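Local coordinates for protein methyltransferase (PDB 3C3P) that probably transfers a methyl group from S-adenosyl-L-methionine to an oxygen atom of a substrate, at residues 53-58 and 127-132; 83-88 and 109-114; 120-125 and 144-149; 157-162 and 201-206. All coordinates share one frame; numbering follows the deposited sequence. Where two conformers were deposited one is given.

Contact 1. Residues 53-58 and 127-132; sequences RIKQPQ and IDILFM. With EDO (1,2-ethanediol), chain R.
The carboxylate of D128 is the flat group on which this contact turns, and its OD2 is met from above the plane: the backbone N of Q58 donates to OD2 at 2.8 Å, 34° out of that plane. The same OD2 also accepts from the backbone N of L59, so two successive amides grip one buried oxygen as the chain enters strand 59-63. At OD1 a water stands between the charges, accepting from K55 NZ and donating to D128 OD1, each 2.7 Å away, while NZ and OD1 themselves stay 4.5 Å apart. In this Rossmann-like methyltransferase fold the contact ties the end of helix 42-55, where Q56 breaks away with positive phi, to the start of the central strand 127-133. An alanine at D128 would remove the shared acceptor of Q58 and L59 and would probably loosen the entry into strand 59-63. K55 bends at chi2 and chi4, bringing CE to 3.5 Å from D128 O. P57 lies CB to CB against D128 at 3.5 Å; the P57 and I129 side chains cross obliquely, with P57 CG 4.0 Å from I129 CD1. Nearby, I54 packs on I54 of the second subunit.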
# COMPACT_ATOMS: atom_id res chain seq x y z
N ARG A 53 -2.15 9.32 -1.08
CA ARG A 53 -3.24 9.68 -1.99
C ARG A 53 -4.52 8.88 -1.68
O ARG A 53 -5.60 9.41 -1.65
CB ARG A 53 -2.90 9.46 -3.46
CG ARG A 53 -1.95 10.47 -4.08
CD ARG A 53 -2.40 11.93 -3.93
NE ARG A 53 -3.69 12.28 -4.54
CZ ARG A 53 -3.85 12.75 -5.77
NH1 ARG A 53 -2.83 12.90 -6.60
NH2 ARG A 53 -5.08 13.02 -6.17
N ILE A 54 -4.39 7.58 -1.45
CA ILE A 54 -5.61 6.78 -1.19
C ILE A 54 -6.13 6.99 0.21
O ILE A 54 -7.32 6.88 0.46
CB ILE A 54 -5.48 5.24 -1.51
CG1 ILE A 54 -4.47 4.57 -0.63
CG2 ILE A 54 -5.16 5.02 -3.02
CD1 ILE A 54 -4.50 3.01 -0.74
N LYS A 55 -5.26 7.34 1.12
CA LYS A 55 -5.69 7.58 2.50
C LYS A 55 -6.43 8.94 2.64
O LYS A 55 -7.39 9.05 3.41
CB LYS A 55 -4.48 7.64 3.43
CG LYS A 55 -4.78 7.81 4.93
CD LYS A 55 -5.28 6.54 5.57
CE LYS A 55 -5.47 6.70 7.10
NZ LYS A 55 -6.69 7.55 7.43
N GLN A 56 -5.98 9.92 1.88
CA GLN A 56 -6.53 11.31 1.91
C GLN A 56 -6.44 11.92 3.32
O GLN A 56 -7.45 12.39 3.90
CB GLN A 56 -7.99 11.42 1.47
CG GLN A 56 -8.31 10.97 0.08
CD GLN A 56 -9.66 11.54 -0.36
OE1 GLN A 56 -10.52 11.83 0.46
NE2 GLN A 56 -9.82 11.74 -1.64
N PRO A 57 -5.25 11.93 3.89
CA PRO A 57 -5.15 12.47 5.23
C PRO A 57 -5.24 13.97 5.33
O PRO A 57 -4.91 14.69 4.40
CB PRO A 57 -3.72 12.08 5.63
CG PRO A 57 -2.96 12.30 4.34
CD PRO A 57 -3.92 11.67 3.30
N GLN A 58 -5.72 14.40 6.49
CA GLN A 58 -5.85 15.80 6.83
C GLN A 58 -4.58 16.23 7.57
O GLN A 58 -4.16 17.39 7.50
CB GLN A 58 -7.12 16.01 7.66
CG GLN A 58 -8.37 15.44 6.97
CD GLN A 58 -9.54 15.25 7.90
OE1 GLN A 58 -10.23 14.23 7.81
NE2 GLN A 58 -9.73 16.17 8.83
N ILE A 127 -3.94 12.52 14.24
CA ILE A 127 -2.94 12.22 13.20
C ILE A 127 -3.49 11.10 12.32
O ILE A 127 -3.88 10.05 12.81
CB ILE A 127 -1.57 11.80 13.81
CG1 ILE A 127 -0.99 12.92 14.70
CG2 ILE A 127 -0.57 11.40 12.69
CD1 ILE A 127 0.25 12.49 15.51
N ASP A 128 -3.51 11.35 11.01
CA ASP A 128 -4.02 10.40 9.99
C ASP A 128 -2.93 9.48 9.50
O ASP A 128 -3.18 8.31 9.20
CB ASP A 128 -4.68 11.14 8.82
CG ASP A 128 -5.92 11.89 9.27
OD1 ASP A 128 -6.76 11.27 9.95
OD2 ASP A 128 -6.03 13.10 8.97
N ILE A 129 -1.73 10.02 9.38
CA ILE A 129 -0.56 9.24 8.98
C ILE A 129 0.60 9.61 9.86
O ILE A 129 0.95 10.77 10.00
CB ILE A 129 -0.10 9.43 7.50
CG1 ILE A 129 -1.16 8.98 6.53
CG2 ILE A 129 1.18 8.64 7.26
CD1 ILE A 129 -0.74 9.05 5.10
N LEU A 130 1.15 8.60 10.50
CA LEU A 130 2.32 8.77 11.35
C LEU A 130 3.47 8.00 10.70
O LEU A 130 3.44 6.76 10.55
CB LEU A 130 2.06 8.29 12.78
CG LEU A 130 3.30 8.41 13.69
CD1 LEU A 130 3.72 9.87 13.83
CD2 LEU A 130 3.10 7.77 15.07
N PHE A 131 4.46 8.78 10.28
CA PHE A 131 5.65 8.23 9.63
C PHE A 131 6.69 7.93 10.68
O PHE A 131 6.88 8.71 11.62
CB PHE A 131 6.21 9.19 8.58
CG PHE A 131 7.45 8.68 7.89
CD1 PHE A 131 7.33 7.86 6.76
CD2 PHE A 131 8.71 9.00 8.35
CE1 PHE A 131 8.47 7.41 6.10
CE2 PHE A 131 9.86 8.52 7.69
CZ PHE A 131 9.73 7.73 6.57
N MSE A 132 7.36 6.80 10.50
CA MSE A 132 8.34 6.38 11.45
C MSE A 132 9.55 5.67 10.84
O MSE A 132 9.42 4.94 9.87
CB MSE A 132 7.61 5.39 12.32
CG MSE A 132 7.97 5.50 13.68
SE MSE A 132 7.35 3.92 14.54
CE MSE A 132 5.42 4.09 14.21
C1 EDO R . -9.80 7.95 -3.50
O1 EDO R . -8.77 7.03 -3.18
C2 EDO R . -9.23 9.24 -3.04
O2 EDO R . -7.91 9.46 -3.49
O HOH W 1 -6.97 8.54 9.98

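Contact 2. Residues 83-88 and 109-114; sequences RVVMID and RVELQV. With EDO (1,2-ethanediol), chain I.
M86, a selenomethionine, holds CG anti to its backbone N (chi1 179°), whereas L112 turns CG beside its own N (chi1 -53°); the two side chains cross obliquely, and L112 CD2 settles 3.7 Å from M86 CB. They belong to a beta-alpha-beta crossover, strand 83-88, helix 91-104 and strand 110-114, at the edge of the chain's Rossmann-like sheet. The two parallel strands run 11° apart, stitched by five alternating N-H to carbonyl bonds. Two of these, E111 N to V84 O and M86 N to E111 O, both 2.8 Å, run nearly along the C=O axis. V84, M86, V110 and L112 lie on one face, packed on helices 69-75 and 91-104, with D88 and V114 at its far end. On the other, V85 and E111 lie side by side, with OE1 of E111 3.8 Å from CG2 of V85. D88 ends its strand as a junction: OD2 accepts from D90 N and N93 ND2, OD1 from D65 N in the loop after strand 59-63. Class I methyltransferases usually hold the cofactor ribose with an acidic residue at this strand end, so D88 may do likewise. An alanine at D88 would take away both carboxylate oxygens and would probably loosen the hold on D65, D90 and N93. An ethanediol, probably from the crystallisation liquor, donates its O2 to D88 OD1 at 2.7 Å.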
# COMPACT_ATOMS: atom_id res chain seq x y z
N ARG A 83 -2.29 19.20 6.17
CA ARG A 83 -0.95 19.52 6.66
C ARG A 83 -0.03 18.35 6.94
O ARG A 83 -0.46 17.27 7.31
CB ARG A 83 -1.04 20.29 8.00
CG ARG A 83 -1.66 21.69 7.95
CD ARG A 83 -0.81 22.66 7.18
NE ARG A 83 -1.41 23.99 7.15
CZ ARG A 83 -2.29 24.41 6.26
NH1 ARG A 83 -2.69 23.62 5.27
NH2 ARG A 83 -2.76 25.65 6.33
N VAL A 84 1.24 18.63 6.67
CA VAL A 84 2.34 17.74 7.01
C VAL A 84 3.11 18.53 8.08
O VAL A 84 3.42 19.73 7.91
CB VAL A 84 3.33 17.39 5.88
CG1 VAL A 84 4.46 16.55 6.45
CG2 VAL A 84 2.65 16.65 4.73
N VAL A 85 3.34 17.87 9.20
CA VAL A 85 4.08 18.44 10.31
C VAL A 85 5.36 17.63 10.44
O VAL A 85 5.36 16.43 10.75
CB VAL A 85 3.31 18.38 11.64
CG1 VAL A 85 4.17 18.99 12.76
CG2 VAL A 85 1.96 19.09 11.54
N MSE A 86 6.45 18.32 10.16
CA MSE A 86 7.78 17.74 10.20
C MSE A 86 8.60 18.36 11.32
O MSE A 86 8.67 19.59 11.47
CB MSE A 86 8.42 17.97 8.83
CG MSE A 86 9.86 17.48 8.55
SE MSE A 86 11.35 18.34 9.46
CE MSE A 86 12.73 17.97 8.12
N ILE A 87 9.18 17.46 12.12
CA ILE A 87 10.03 17.82 13.26
C ILE A 87 11.38 17.11 13.15
O ILE A 87 11.46 15.92 12.87
CB ILE A 87 9.40 17.50 14.66
CG1 ILE A 87 7.98 18.04 14.81
CG2 ILE A 87 10.27 18.02 15.80
CD1 ILE A 87 6.93 17.09 14.30
N ASP A 88 12.45 17.87 13.33
CA ASP A 88 13.79 17.31 13.26
C ASP A 88 14.77 18.09 14.16
O ASP A 88 14.73 19.33 14.24
CB ASP A 88 14.27 17.25 11.79
CG ASP A 88 15.52 16.39 11.61
OD1 ASP A 88 15.33 15.22 11.20
OD2 ASP A 88 16.66 16.83 11.94
N ARG A 109 1.53 24.14 2.93
CA ARG A 109 0.80 23.06 3.63
C ARG A 109 1.71 22.14 4.41
O ARG A 109 1.39 20.97 4.68
CB ARG A 109 -0.02 22.28 2.63
CG ARG A 109 0.81 21.42 1.75
CD ARG A 109 0.02 21.05 0.54
NE ARG A 109 -0.19 22.25 -0.25
CZ ARG A 109 -0.92 22.31 -1.37
NH1 ARG A 109 -1.52 21.20 -1.82
NH2 ARG A 109 -1.03 23.46 -2.02
N VAL A 110 2.87 22.69 4.75
CA VAL A 110 3.88 22.00 5.56
C VAL A 110 4.37 22.90 6.69
O VAL A 110 4.75 24.08 6.48
CB VAL A 110 5.11 21.52 4.75
CG1 VAL A 110 6.10 20.79 5.65
CG2 VAL A 110 4.68 20.60 3.62
N GLU A 111 4.30 22.34 7.89
CA GLU A 111 4.76 22.99 9.11
C GLU A 111 6.06 22.32 9.50
O GLU A 111 6.10 21.11 9.75
CB GLU A 111 3.74 22.85 10.26
CG GLU A 111 4.28 23.43 11.58
CD GLU A 111 3.43 23.13 12.81
OE1 GLU A 111 2.23 22.75 12.70
OE2 GLU A 111 3.99 23.29 13.91
N LEU A 112 7.13 23.10 9.54
CA LEU A 112 8.47 22.57 9.86
C LEU A 112 8.99 23.09 11.19
O LEU A 112 8.98 24.30 11.44
CB LEU A 112 9.45 22.96 8.76
CG LEU A 112 9.07 22.63 7.31
CD1 LEU A 112 10.01 23.28 6.30
CD2 LEU A 112 9.07 21.16 7.14
N GLN A 113 9.50 22.18 12.00
CA GLN A 113 10.03 22.55 13.32
C GLN A 113 11.36 21.89 13.66
O GLN A 113 11.58 20.73 13.37
CB GLN A 113 9.07 22.12 14.45
CG GLN A 113 7.62 22.48 14.28
CD GLN A 113 6.90 22.44 15.60
OE1 GLN A 113 7.45 22.88 16.62
NE2 GLN A 113 5.66 21.98 15.58
N VAL A 114 12.21 22.69 14.29
CA VAL A 114 13.51 22.25 14.77
C VAL A 114 13.24 21.94 16.23
O VAL A 114 12.78 22.80 16.97
CB VAL A 114 14.61 23.35 14.61
CG1 VAL A 114 15.88 22.99 15.40
CG2 VAL A 114 14.93 23.60 13.13
C1 EDO I . 15.94 11.63 12.49
O1 EDO I . 15.37 11.65 13.80
C2 EDO I . 16.99 12.73 12.42
O2 EDO I . 17.12 13.23 11.08

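Contact 3. Residues 120-125 and 144-149; sequences IAAGQR and ERMNRC. With EDO (1,2-ethanediol), chain F.
NH1 of R125 is the best-held polar atom here, gripped by two carbonyls of its own segment. The stronger bond goes to Q124 O at 2.9 Å and 164°; the one to A122 O is weak, bent to 134°. Q124 O lies in the guanidinium plane, yet NH1 stands 58° above the carbonyl's plane. A bend at chi2 folds the arginine back over the turn to reach these oxygens. The thiol of the other segment packs against the same two carbonyls: C149 SG lies 3.3 Å from A122 O and 3.4 Å from Q124 O, with R125 NH1 at 4.0 Å from the sulfur. Selenomethionine M146 supplies the apolar half. Bent at both chi2 and chi3, it curls its tip against A121 and A122 at the start of the turn, placing CE 3.8 Å from A121 CB and 3.5 Å from A121 O, while SE comes within 3.7 Å of A122 N. A121 to Q124 form a type I beta turn. M146 also leans on I127 and L130, and A121 on V61. The arrangement joins the ends of helices 117-121 and 139-146, on the same face of the parallel part of the mixed sheet, as in the alternating strand-helix layout of a Rossmann-like methyltransferase domain.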
# COMPACT_ATOMS: atom_id res chain seq x y z
N ILE A 120 7.57 16.97 20.45
CA ILE A 120 6.70 17.88 19.71
C ILE A 120 5.52 17.15 19.05
O ILE A 120 4.38 17.64 19.07
CB ILE A 120 7.52 18.70 18.67
CG1 ILE A 120 8.47 19.64 19.43
CG2 ILE A 120 6.60 19.45 17.74
CD1 ILE A 120 9.37 20.46 18.56
N ALA A 121 5.79 15.97 18.51
CA ALA A 121 4.76 15.18 17.82
C ALA A 121 3.64 14.82 18.79
O ALA A 121 2.44 14.80 18.45
CB ALA A 121 5.37 13.91 17.21
N ALA A 122 4.05 14.57 20.02
CA ALA A 122 3.11 14.18 21.07
C ALA A 122 2.04 15.24 21.35
O ALA A 122 1.02 14.94 21.96
CB ALA A 122 3.86 13.85 22.37
N GLY A 123 2.26 16.47 20.88
CA GLY A 123 1.30 17.56 21.09
C GLY A 123 0.27 17.66 19.98
O GLY A 123 -0.63 18.50 19.99
N GLN A 124 0.43 16.79 19.00
CA GLN A 124 -0.48 16.72 17.84
C GLN A 124 -1.69 15.86 18.16
O GLN A 124 -1.65 15.01 19.03
CB GLN A 124 0.26 16.21 16.60
CG GLN A 124 1.35 17.16 16.13
CD GLN A 124 0.81 18.40 15.47
OE1 GLN A 124 -0.07 18.33 14.60
NE2 GLN A 124 1.38 19.55 15.80
N ARG A 125 -2.78 16.13 17.46
CA ARG A 125 -4.03 15.38 17.65
C ARG A 125 -4.65 14.94 16.33
O ARG A 125 -4.53 15.62 15.31
CB ARG A 125 -5.07 16.22 18.42
CG ARG A 125 -4.69 16.57 19.84
CD ARG A 125 -4.49 15.34 20.71
NE ARG A 125 -4.18 15.72 22.09
CZ ARG A 125 -2.95 15.93 22.58
NH1 ARG A 125 -1.88 15.77 21.82
NH2 ARG A 125 -2.81 16.28 23.85
N GLU A 144 3.39 3.76 22.25
CA GLU A 144 2.86 3.86 23.62
C GLU A 144 2.63 5.32 23.92
O GLU A 144 1.70 5.68 24.64
CB GLU A 144 3.80 3.24 24.67
CG GLU A 144 3.23 3.22 26.11
N ARG A 145 3.46 6.16 23.33
CA ARG A 145 3.39 7.62 23.52
C ARG A 145 2.42 8.33 22.58
O ARG A 145 1.71 9.25 22.97
CB ARG A 145 4.76 8.26 23.31
N MSE A 146 2.40 7.84 21.34
CA MSE A 146 1.62 8.44 20.23
C MSE A 146 0.23 7.88 19.91
O MSE A 146 -0.57 8.55 19.24
CB MSE A 146 2.44 8.33 18.92
CG MSE A 146 3.82 9.04 18.93
SE MSE A 146 3.72 10.96 19.20
CE MSE A 146 2.57 11.40 17.69
N ASN A 147 -0.07 6.67 20.36
CA ASN A 147 -1.37 6.09 20.00
C ASN A 147 -2.54 7.02 20.33
O ASN A 147 -3.55 7.05 19.62
CB ASN A 147 -1.60 4.73 20.65
CG ASN A 147 -2.69 3.96 19.96
OD1 ASN A 147 -2.74 3.92 18.74
ND2 ASN A 147 -3.54 3.31 20.72
N ARG A 148 -2.36 7.80 21.40
CA ARG A 148 -3.37 8.75 21.90
C ARG A 148 -3.58 9.94 20.97
O ARG A 148 -4.59 10.65 21.04
CB ARG A 148 -2.95 9.35 23.24
CG ARG A 148 -2.77 8.38 24.38
CD ARG A 148 -2.49 9.12 25.67
NE ARG A 148 -1.23 9.87 25.61
CZ ARG A 148 -0.04 9.38 25.94
NH1 ARG A 148 0.09 8.12 26.35
NH2 ARG A 148 1.04 10.15 25.85
N CYS A 149 -2.59 10.13 20.11
CA CYS A 149 -2.53 11.25 19.16
C CYS A 149 -3.08 10.88 17.81
O CYS A 149 -3.28 11.73 16.94
CB CYS A 149 -1.07 11.71 19.01
SG CYS A 149 -0.31 12.25 20.58
C1 EDO F . -6.33 17.77 13.46
O1 EDO F . -5.28 17.80 14.43
C2 EDO F . -5.74 17.27 12.15
O2 EDO F . -6.74 17.22 11.12

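Contact 4. Residues 157-162 and 201-206; sequences IAVNAL and NGVLLG. With EDO (1,2-ethanediol), chain K.
Strands 157-159 and 203-206 run antiparallel, their directions 164° from one another, with A158 and L204 as the hydrogen-bonded pair: A158 N reaches L204 O at 2.9 Å and L204 N returns to A158 O at 2.8 Å. On one face I157 lies alongside both V203 and L205, its CG2 3.7 Å from V203 CG1 and its CG1 4.0 Å from L205 CD2, and this row is covered by helix 42-55. On the other, CB of L204 meets the CB atoms of A158 and A161, and its side chain continues to helix 181-186. The antiparallel strand 203-208, slotted between 154-159 and 192-197, is a hallmark of the class I methyltransferase sheet.

N160, with positive phi, turns the chain so that A161 N donates to G202 O and L162 N to N201 O; a water joins N160 N to that same G202 oxygen. At G202 a side chain would not fit: a CB would fall 2.6 Å from L162 CG, and the backbone angles would also jam it against the carbonyl oxygen of N201.

N160 and D133 lie at the carboxyl ends of strands 154-159 and 127-133, where relatives of this family often place metal ligands. The two asparagines lie side by side, ND2 of N201 giving its N-H to N160 OD1 at 3.0 Å and 166°. R163 NE holds N201 OD1, and D133 OD1 accepts from N160 ND2; the cation would probably make N201 a better donor and the carboxylate N160 a better acceptor.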
# COMPACT_ATOMS: atom_id res chain seq x y z
N ILE A 157 3.21 4.15 9.15
CA ILE A 157 4.17 3.80 8.07
C ILE A 157 5.56 3.86 8.71
O ILE A 157 6.06 4.93 9.07
CB ILE A 157 4.11 4.70 6.82
CG1 ILE A 157 2.68 4.76 6.26
CG2 ILE A 157 5.11 4.18 5.77
CD1 ILE A 157 2.51 5.71 5.07
N ALA A 158 6.16 2.69 8.86
CA ALA A 158 7.48 2.52 9.49
C ALA A 158 8.47 1.96 8.50
O ALA A 158 8.32 0.84 7.99
CB ALA A 158 7.38 1.61 10.73
N VAL A 159 9.49 2.76 8.21
CA VAL A 159 10.50 2.37 7.24
C VAL A 159 11.66 1.66 7.93
O VAL A 159 11.75 1.63 9.17
CB VAL A 159 10.99 3.55 6.36
CG1 VAL A 159 9.81 4.09 5.49
CG2 VAL A 159 11.68 4.66 7.19
N ASN A 160 12.52 1.12 7.09
CA ASN A 160 13.72 0.36 7.55
C ASN A 160 13.30 -0.75 8.50
O ASN A 160 13.96 -1.06 9.50
CB ASN A 160 14.75 1.28 8.19
CG ASN A 160 15.20 2.36 7.25
OD1 ASN A 160 15.31 2.13 6.06
ND2 ASN A 160 15.45 3.55 7.78
N ALA A 161 12.18 -1.36 8.16
CA ALA A 161 11.57 -2.46 8.92
C ALA A 161 12.23 -3.86 8.80
O ALA A 161 12.08 -4.68 9.70
CB ALA A 161 10.10 -2.58 8.60
N LEU A 162 12.94 -4.11 7.69
CA LEU A 162 13.60 -5.41 7.45
C LEU A 162 15.11 -5.31 7.51
O LEU A 162 15.79 -6.27 7.82
CB LEU A 162 13.15 -6.04 6.12
CG LEU A 162 11.68 -6.47 6.13
CD1 LEU A 162 11.27 -6.96 4.76
CD2 LEU A 162 11.41 -7.53 7.24
N ASN A 201 14.05 -1.08 2.10
CA ASN A 201 14.56 -1.71 3.32
C ASN A 201 13.44 -2.37 4.15
O ASN A 201 13.65 -2.78 5.30
CB ASN A 201 15.33 -0.67 4.15
CG ASN A 201 16.59 -0.18 3.45
OD1 ASN A 201 17.17 -0.85 2.59
ND2 ASN A 201 17.04 1.00 3.86
N GLY A 202 12.26 -2.44 3.54
CA GLY A 202 11.06 -3.02 4.15
C GLY A 202 10.23 -1.92 4.76
O GLY A 202 10.75 -1.02 5.40
N VAL A 203 8.93 -1.99 4.52
CA VAL A 203 8.00 -1.00 5.03
C VAL A 203 6.86 -1.67 5.81
O VAL A 203 6.10 -2.46 5.27
CB VAL A 203 7.41 -0.11 3.88
CG1 VAL A 203 6.45 0.96 4.48
CG2 VAL A 203 8.53 0.57 3.05
N LEU A 204 6.78 -1.34 7.09
CA LEU A 204 5.75 -1.87 7.97
C LEU A 204 4.56 -0.93 7.92
O LEU A 204 4.69 0.29 8.12
CB LEU A 204 6.28 -2.02 9.40
CG LEU A 204 5.42 -2.47 10.57
CD1 LEU A 204 4.80 -3.85 10.38
CD2 LEU A 204 6.29 -2.48 11.85
N LEU A 205 3.40 -1.50 7.65
CA LEU A 205 2.16 -0.74 7.57
C LEU A 205 1.21 -1.25 8.63
O LEU A 205 0.97 -2.47 8.75
CB LEU A 205 1.53 -0.88 6.18
CG LEU A 205 2.37 -0.50 4.96
CD1 LEU A 205 1.67 -0.86 3.61
CD2 LEU A 205 2.69 0.98 5.02
N GLY A 206 0.69 -0.31 9.40
CA GLY A 206 -0.29 -0.60 10.46
C GLY A 206 -1.52 0.28 10.36
O GLY A 206 -1.45 1.50 10.53
C1 EDO K . 16.60 -1.94 11.76
O1 EDO K . 15.78 -0.88 11.24
C2 EDO K . 16.32 -3.29 11.11
O2 EDO K . 14.91 -3.47 10.92
O HOH W 2 12.10 1.00 4.33

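Overall arrangement
From the N terminus, contact 1 opens at 53-58, the last turn of helix 42-55 and the loop beyond it, and closes at 127-132. Contact 2 opens and closes within that span, pairing 83-88 with 109-114 at one edge of the sheet; Q58 and R83 link the two contacts through their backbones. Contact 3 starts at 120-125, before contact 1 has closed, and ends at 144-149, so these two loops cross, meeting where I127 bonds to C149 and packs on M146. Contact 4 follows in series, with 157-162 beside 127-132 in the sheet and 201-206 returning later. The sheet is tied from edge strand 110-114 to antiparallel strand 203-208; contacts 1 and 4 both touch the second subunit.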